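Local coordinates for uncharacterized protein (Parabacteroides distasonis ATCC 8503, PDB 4R03) that is of unknown function but belongs to the DUF3836 family and folds into a single-layer antiparallel beta-sheet built from beta-hairpin repeats, at residues 81-85 with 86-90; 98-101 with 102-105. All coordinates share one frame; numbering follows the deposited sequence.

Contact 1 of 2, residues 81-85 with 86-90; sequences GMWDK and KKKNF
The tight loop at the end of strand 75-84 is organised round Asp84, whose carboxylate reaches forward to the amides of Lys86 and Lys87. Its CG stands anti to the backbone N (chi1 -176°), and from there OD1 takes two amides: Lys86 N, 3.0 Å from Asp84 OD1, arrives nearly along the C-O axis, whereas Lys87 N meets the same oxygen from above the carboxylate plane in an almost straight bond. A water bridges Asp84 OD2 and Lys87 NZ, which lie 4.1 Å apart, beyond a salt bridge. With an alanine here, the amides of Lys86 and Lys87 would probably be left without their shared acceptor, and the water next to Lys87 NZ without its carboxylate. The main chain closes the loop as well: Asp84 N donates to Asn89 O at 2.8 Å, and Lys88 N donates to Asp84 O. Lys88, in a left-handed conformation, curls its chain until NZ lies 2.7 Å from Lys85 O, in the carbonyl plane. At the base, the edge of Trp83 points at the face of Phe90 in a T-shaped pair, with Trp83 CE3 3.6 Å above the centre of the Phe90 ring; both side chains also touch Pro61 on strand 58-69. Bonding from OD1 to the amide two residues on defines an Asx turn, here within the alpha turn that Lys88 N closes on Asp84 O, as in four-residue beta-hairpin loops.

Contact 2 of 2, residues 98-101 with 102-105; sequences IIPS and TNYE
With chi1 at -67°, CG of Asn103 stands beside its own backbone N, and the carboxamide is carried across to the ring of Pro100. The amide nitrogen does the touching: Asn103 ND2 comes within 3.4 Å of Pro100 CG, a van der Waals approach that continues onto CD. Ile99 has its CG2 branch anti to the backbone N, which directs that methyl to the aliphatic part of the same asparagine, CG2 lying 3.9 Å from Asn103 CB. Thr102 OG1 rests 3.8 Å from Pro100 CB.

Beneath these side chains the backbone winds up in two successive turns, each bonding an amide to the carbonyl three residues earlier. Asn103 N donates to Pro100 O at 2.9 Å, and Tyr104 N reaches Ser101 O at 3.1 Å. Tyr104 CB also abuts that carbonyl, 3.3 Å from Ser101 O, while its phenol leads away to a hydrogen bond with Val44 N. On the strand side, Ile99 and Ser101 keep backbone bonds to Ile76 and Gly74, and the 3-10 winding starts where strand 94-100 ends.

Across this junction the hydrogen bonds are made by main-chain groups alone, which suggests that backbone bonding largely sets the change from extended strand to 3-10 winding, with the side chains adding apolar and van der Waals contacts.

Both contacts are local, and they follow in series along the chain: contact 1 is complete before the residues of contact 2 begin. Residues 81-90 run off the end of strand 75-84 into the following loop, and residues 98-105 span the end of strand 94-100, the next strand in sequence and its antiparallel neighbour in the seven-stranded sheet. Contact 1 thus belongs to the connection between this last pair of strands, while contact 2 marks where the chain leaves strand 94-100, one of the two edge strands of the sheet. Their centres are 26 Å apart, and with about 12 Å between nearest atoms they do not touch. The strand order simply follows the sequence, as expected of a single-layer sheet derived from beta-hairpin repeats.

Contact 1 of 2, residues 81-85 with 86-90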
ATOM      1  N   GLY A  81       8.581   4.220  -4.672  1.00 14.75           N
ATOM      2  CA  GLY A  81       8.554   5.261  -5.706  1.00 13.85           C
ATOM      3  C   GLY A  81       7.161   5.860  -5.807  1.00 14.93           C
ATOM      4  O   GLY A  81       6.200   5.140  -5.574  1.00 13.98           O
HETATM    5  N   MSE A  82       7.071   7.159  -6.102  1.00 15.39           N
HETATM    6  CA  MSE A  82       5.810   7.859  -6.307  1.00 15.20           C
HETATM    7  C   MSE A  82       5.438   7.832  -7.777  1.00 16.56           C
HETATM    8  O   MSE A  82       6.285   7.910  -8.678  1.00 15.17           O
HETATM    9  CB  MSE A  82       5.872   9.275  -5.772  1.00 17.64           C
HETATM   10  CG  MSE A  82       5.993   9.290  -4.336  1.00 23.78           C
HETATM   11 SE   MSE A  82       5.961  11.066  -3.631  0.75 28.83          SE
HETATM   12  CE  MSE A  82       4.819  11.893  -4.899  1.00 19.03           C
ATOM     13  N   TRP A  83       4.119   7.791  -8.014  1.00 13.57           N
ATOM     14  CA  TRP A  83       3.582   7.861  -9.379  1.00 13.91           C
ATOM     15  C   TRP A  83       3.903   9.208 -10.036  1.00 14.04           C
ATOM     16  O   TRP A  83       3.675  10.250  -9.478  1.00 15.55           O
ATOM     17  CB  TRP A  83       2.061   7.737  -9.304  1.00 14.26           C
ATOM     18  CG  TRP A  83       1.354   7.723 -10.614  1.00 14.34           C
ATOM     19  CD1 TRP A  83       0.480   8.672 -11.057  1.00 15.82           C
ATOM     20  CD2 TRP A  83       1.367   6.692 -11.588  1.00 14.64           C
ATOM     21  NE1 TRP A  83      -0.053   8.275 -12.242  1.00 16.23           N
ATOM     22  CE2 TRP A  83       0.492   7.087 -12.628  1.00 15.49           C
ATOM     23  CE3 TRP A  83       2.006   5.459 -11.695  1.00 15.46           C
ATOM     24  CZ2 TRP A  83       0.244   6.275 -13.730  1.00 18.26           C
ATOM     25  CZ3 TRP A  83       1.786   4.676 -12.795  1.00 18.02           C
ATOM     26  CH2 TRP A  83       0.898   5.105 -13.824  1.00 18.51           C
ATOM     27  N   ASP A  84       4.446   9.099 -11.228  1.00 14.85           N
ATOM     28  CA  ASP A  84       4.716  10.237 -12.116  1.00 16.34           C
ATOM     29  C   ASP A  84       3.602  10.245 -13.185  1.00 14.89           C
ATOM     30  O   ASP A  84       3.515   9.334 -13.989  1.00 15.65           O
ATOM     31  CB  ASP A  84       6.086  10.051 -12.754  1.00 17.15           C
ATOM     32  CG  ASP A  84       6.484  11.223 -13.599  1.00 22.72           C
ATOM     33  OD1 ASP A  84       5.638  11.696 -14.364  1.00 21.24           O
ATOM     34  OD2 ASP A  84       7.633  11.666 -13.432  1.00 24.90           O
ATOM     35  N   LYS A  85       2.723  11.210 -13.070  1.00 17.19           N
ATOM     36  CA  LYS A  85       1.495  11.281 -13.899  1.00 17.38           C
ATOM     37  C   LYS A  85       1.782  11.506 -15.391  1.00 20.50           C
ATOM     38  O   LYS A  85       0.950  11.172 -16.217  1.00 19.78           O
ATOM     39  CB  LYS A  85       0.568  12.357 -13.338  1.00 19.53           C
ATOM     40  CG  LYS A  85       1.207  13.784 -13.329  1.00 24.45           C
ATOM     41  CD  LYS A  85       0.626  14.724 -14.323  1.00 26.63           C
ATOM     42  CE  LYS A  85       1.144  16.138 -14.070  1.00 28.29           C
ATOM     43  NZ  LYS A  85       0.808  16.961 -15.188  1.00 33.10           N
ATOM     44  N   LYS A  86       2.968  12.008 -15.717  1.00 21.89           N
ATOM     45  CA  LYS A  86       3.363  12.155 -17.125  0.50 24.59           C
ATOM     46  C   LYS A  86       3.992  10.877 -17.671  1.00 25.87           C
ATOM     47  O   LYS A  86       3.596  10.365 -18.721  1.00 25.61           O
ATOM     48  CB  LYS A  86       4.315  13.349 -17.257  0.50 27.21           C
ATOM     49  CG  LYS A  86       4.442  13.889 -18.664  0.50 30.94           C
ATOM     50  CD  LYS A  86       5.256  15.176 -18.667  0.50 31.87           C
ATOM     51  CE  LYS A  86       5.757  15.522 -20.081  0.50 36.14           C
ATOM     52  NZ  LYS A  86       7.035  16.321 -20.014  0.50 38.70           N
ATOM     53  N   LYS A  87       4.963  10.332 -16.947  1.00 23.68           N
ATOM     54  CA  LYS A  87       5.639   9.102 -17.342  1.00 24.13           C
ATOM     55  C   LYS A  87       4.871   7.791 -17.174  1.00 23.43           C
ATOM     56  O   LYS A  87       5.199   6.751 -17.768  1.00 24.04           O
ATOM     57  CB  LYS A  87       6.979   9.029 -16.592  1.00 27.23           C
ATOM     58  CG  LYS A  87       7.914  10.179 -16.925  1.00 30.71           C
ATOM     59  CD  LYS A  87       9.279  10.046 -16.238  1.00 36.86           C
ATOM     60  CE  LYS A  87      10.030  11.390 -16.250  1.00 42.03           C
ATOM     61  NZ  LYS A  87      11.229  11.375 -15.340  1.00 45.32           N
ATOM     62  N   LYS A  88       3.824   7.806 -16.331  1.00 19.03           N
ATOM     63  CA  LYS A  88       3.023   6.636 -16.082  1.00 18.79           C
ATOM     64  C   LYS A  88       3.854   5.490 -15.488  1.00 18.32           C
ATOM     65  O   LYS A  88       3.651   4.327 -15.813  1.00 20.08           O
ATOM     66  CB  LYS A  88       2.240   6.188 -17.328  1.00 19.85           C
ATOM     67  CG  LYS A  88       1.479   7.333 -18.021  1.00 19.99           C
ATOM     68  CD  LYS A  88       0.485   7.955 -17.103  1.00 19.14           C
ATOM     69  CE  LYS A  88      -0.438   8.978 -17.866  1.00 18.95           C
ATOM     70  NZ  LYS A  88      -1.259   9.754 -16.933  1.00 17.78           N
ATOM     71  N   ASN A  89       4.678   5.871 -14.522  1.00 18.27           N
ATOM     72  CA  ASN A  89       5.433   4.906 -13.757  1.00 18.18           C
ATOM     73  C   ASN A  89       5.678   5.441 -12.362  1.00 17.06           C
ATOM     74  O   ASN A  89       5.226   6.548 -12.001  1.00 16.05           O
ATOM     75  CB  ASN A  89       6.720   4.545 -14.490  1.00 19.80           C
ATOM     76  CG  ASN A  89       7.682   5.710 -14.600  1.00 19.15           C
ATOM     77  OD1 ASN A  89       7.652   6.719 -13.897  1.00 20.07           O
ATOM     78  ND2 ASN A  89       8.546   5.588 -15.595  1.00 26.37           N
ATOM     79  N   PHE A  90       6.367   4.639 -11.548  1.00 17.26           N
ATOM     80  CA  PHE A  90       6.670   5.019 -10.158  1.00 15.75           C
ATOM     81  C   PHE A  90       8.116   5.507  -9.979  1.00 17.27           C
ATOM     82  O   PHE A  90       8.818   5.121  -9.043  1.00 18.67           O
ATOM     83  CB  PHE A  90       6.321   3.875  -9.210  1.00 15.64           C
ATOM     84  CG  PHE A  90       4.841   3.540  -9.193  1.00 13.98           C
ATOM     85  CD1 PHE A  90       3.970   4.227  -8.365  1.00 14.54           C
ATOM     86  CD2 PHE A  90       4.329   2.532  -9.986  1.00 14.45           C
ATOM     87  CE1 PHE A  90       2.606   3.931  -8.350  1.00 14.11           C
ATOM     88  CE2 PHE A  90       2.993   2.215  -9.977  1.00 14.94           C
ATOM     89  CZ  PHE A  90       2.120   2.925  -9.117  1.00 15.73           C
TER
HETATM   90  O   HOH W   1       9.965  10.733 -12.600  1.00 31.04           O

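Contact 2 of 2, residues 98-101 with 102-105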
ATOM      1  N   ILE A  98      14.662   0.018   5.179  1.00 31.29           N
ATOM      2  CA  ILE A  98      14.639  -1.308   5.809  1.00 34.18           C
ATOM      3  C   ILE A  98      13.554  -1.356   6.867  1.00 35.47           C
ATOM      4  O   ILE A  98      13.392  -0.414   7.629  1.00 42.38           O
ATOM      5  CB  ILE A  98      15.957  -1.608   6.541  1.00 39.09           C
ATOM      6  CG1 ILE A  98      17.130  -1.572   5.578  1.00 36.39           C
ATOM      7  CG2 ILE A  98      15.870  -2.983   7.245  1.00 42.38           C
ATOM      8  CD1 ILE A  98      17.217  -2.710   4.693  1.00 40.45           C
ATOM      9  N   ILE A  99      12.798  -2.442   6.891  1.00 32.27           N
ATOM     10  CA  ILE A  99      11.777  -2.697   7.897  1.00 35.84           C
ATOM     11  C   ILE A  99      12.294  -3.927   8.679  1.00 33.64           C
ATOM     12  O   ILE A  99      12.701  -4.914   8.072  1.00 30.98           O
ATOM     13  CB  ILE A  99      10.442  -3.089   7.204  1.00 36.99           C
ATOM     14  CG1 ILE A  99       9.866  -1.916   6.414  1.00 42.59           C
ATOM     15  CG2 ILE A  99       9.370  -3.554   8.209  1.00 42.52           C
ATOM     16  CD1 ILE A  99       8.539  -2.299   5.675  1.00 43.06           C
ATOM     17  N   PRO A 100      12.261  -3.886  10.021  1.00 32.03           N
ATOM     18  CA  PRO A 100      12.553  -5.175  10.677  1.00 30.77           C
ATOM     19  C   PRO A 100      11.494  -6.233  10.344  1.00 29.34           C
ATOM     20  O   PRO A 100      10.293  -5.910  10.259  1.00 27.15           O
ATOM     21  CB  PRO A 100      12.503  -4.851  12.191  1.00 31.93           C
ATOM     22  CG  PRO A 100      12.148  -3.419  12.330  1.00 34.07           C
ATOM     23  CD  PRO A 100      11.838  -2.828  10.955  1.00 33.30           C
ATOM     24  N   SER A 101      11.918  -7.476  10.194  1.00 26.86           N
ATOM     25  CA  SER A 101      11.022  -8.583   9.889  1.00 27.65           C
ATOM     26  C   SER A 101       9.881  -8.726  10.891  1.00 27.48           C
ATOM     27  O   SER A 101       8.763  -9.172  10.524  1.00 25.77           O
ATOM     28  CB  SER A 101      11.799  -9.894   9.806  1.00 33.89           C
ATOM     29  OG  SER A 101      12.643  -9.853   8.673  1.00 38.79           O
ATOM     30  N   THR A 102      10.131  -8.332  12.139  1.00 28.24           N
ATOM     31  CA  THR A 102       9.102  -8.423  13.182  1.00 27.12           C
ATOM     32  C   THR A 102       7.910  -7.476  12.913  1.00 27.94           C
ATOM     33  O   THR A 102       6.863  -7.651  13.499  1.00 29.88           O
ATOM     34  CB  THR A 102       9.630  -8.040  14.560  1.00 31.34           C
ATOM     35  OG1 THR A 102      10.164  -6.723  14.513  1.00 29.78           O
ATOM     36  CG2 THR A 102      10.731  -9.001  15.007  1.00 34.41           C
ATOM     37  N   ASN A 103       8.113  -6.458  12.077  1.00 24.53           N
ATOM     38  CA  ASN A 103       7.027  -5.537  11.717  1.00 26.67           C
ATOM     39  C   ASN A 103       6.320  -5.901  10.421  1.00 23.06           C
ATOM     40  O   ASN A 103       5.609  -5.066   9.861  1.00 22.59           O
ATOM     41  CB  ASN A 103       7.555  -4.109  11.598  1.00 30.45           C
ATOM     42  CG  ASN A 103       8.019  -3.542  12.949  1.00 38.49           C
ATOM     43  OD1 ASN A 103       7.616  -4.009  14.023  1.00 41.45           O
ATOM     44  ND2 ASN A 103       8.866  -2.534  12.885  1.00 45.28           N
ATOM     45  N   TYR A 104       6.543  -7.108   9.918  1.00 19.96           N
ATOM     46  CA  TYR A 104       5.971  -7.581   8.620  1.00 18.26           C
ATOM     47  C   TYR A 104       4.484  -7.274   8.497  1.00 18.18           C
ATOM     48  O   TYR A 104       4.041  -6.742   7.472  1.00 17.89           O
ATOM     49  CB  TYR A 104       6.179  -9.096   8.443  1.00 19.19           C
ATOM     50  CG  TYR A 104       5.571  -9.662   7.220  1.00 17.76           C
ATOM     51  CD1 TYR A 104       6.183  -9.475   5.985  1.00 17.54           C
ATOM     52  CD2 TYR A 104       4.363 -10.336   7.244  1.00 17.33           C
ATOM     53  CE1 TYR A 104       5.637  -9.964   4.834  1.00 19.68           C
ATOM     54  CE2 TYR A 104       3.803 -10.857   6.082  1.00 18.06           C
ATOM     55  CZ  TYR A 104       4.400 -10.639   4.864  1.00 17.27           C
ATOM     56  OH  TYR A 104       3.858 -11.147   3.697  1.00 20.05           O
ATOM     57  N   GLU A 105       3.708  -7.583   9.531  1.00 17.78           N
ATOM     58  CA  GLU A 105       2.259  -7.391   9.432  1.00 19.73           C
ATOM     59  C   GLU A 105       1.822  -5.942   9.244  1.00 17.89           C
ATOM     60  O   GLU A 105       0.723  -5.675   8.744  1.00 18.45           O
ATOM     61  CB  GLU A 105       1.526  -8.032  10.621  1.00 20.57           C
ATOM     62  CG  GLU A 105       1.553  -9.571  10.531  1.00 25.10           C
ATOM     63  CD  GLU A 105       0.691 -10.124   9.395  1.00 28.99           C
ATOM     64  OE1 GLU A 105      -0.482  -9.675   9.222  1.00 37.82           O
ATOM     65  OE2 GLU A 105       1.168 -11.006   8.676  1.00 35.86           O
TER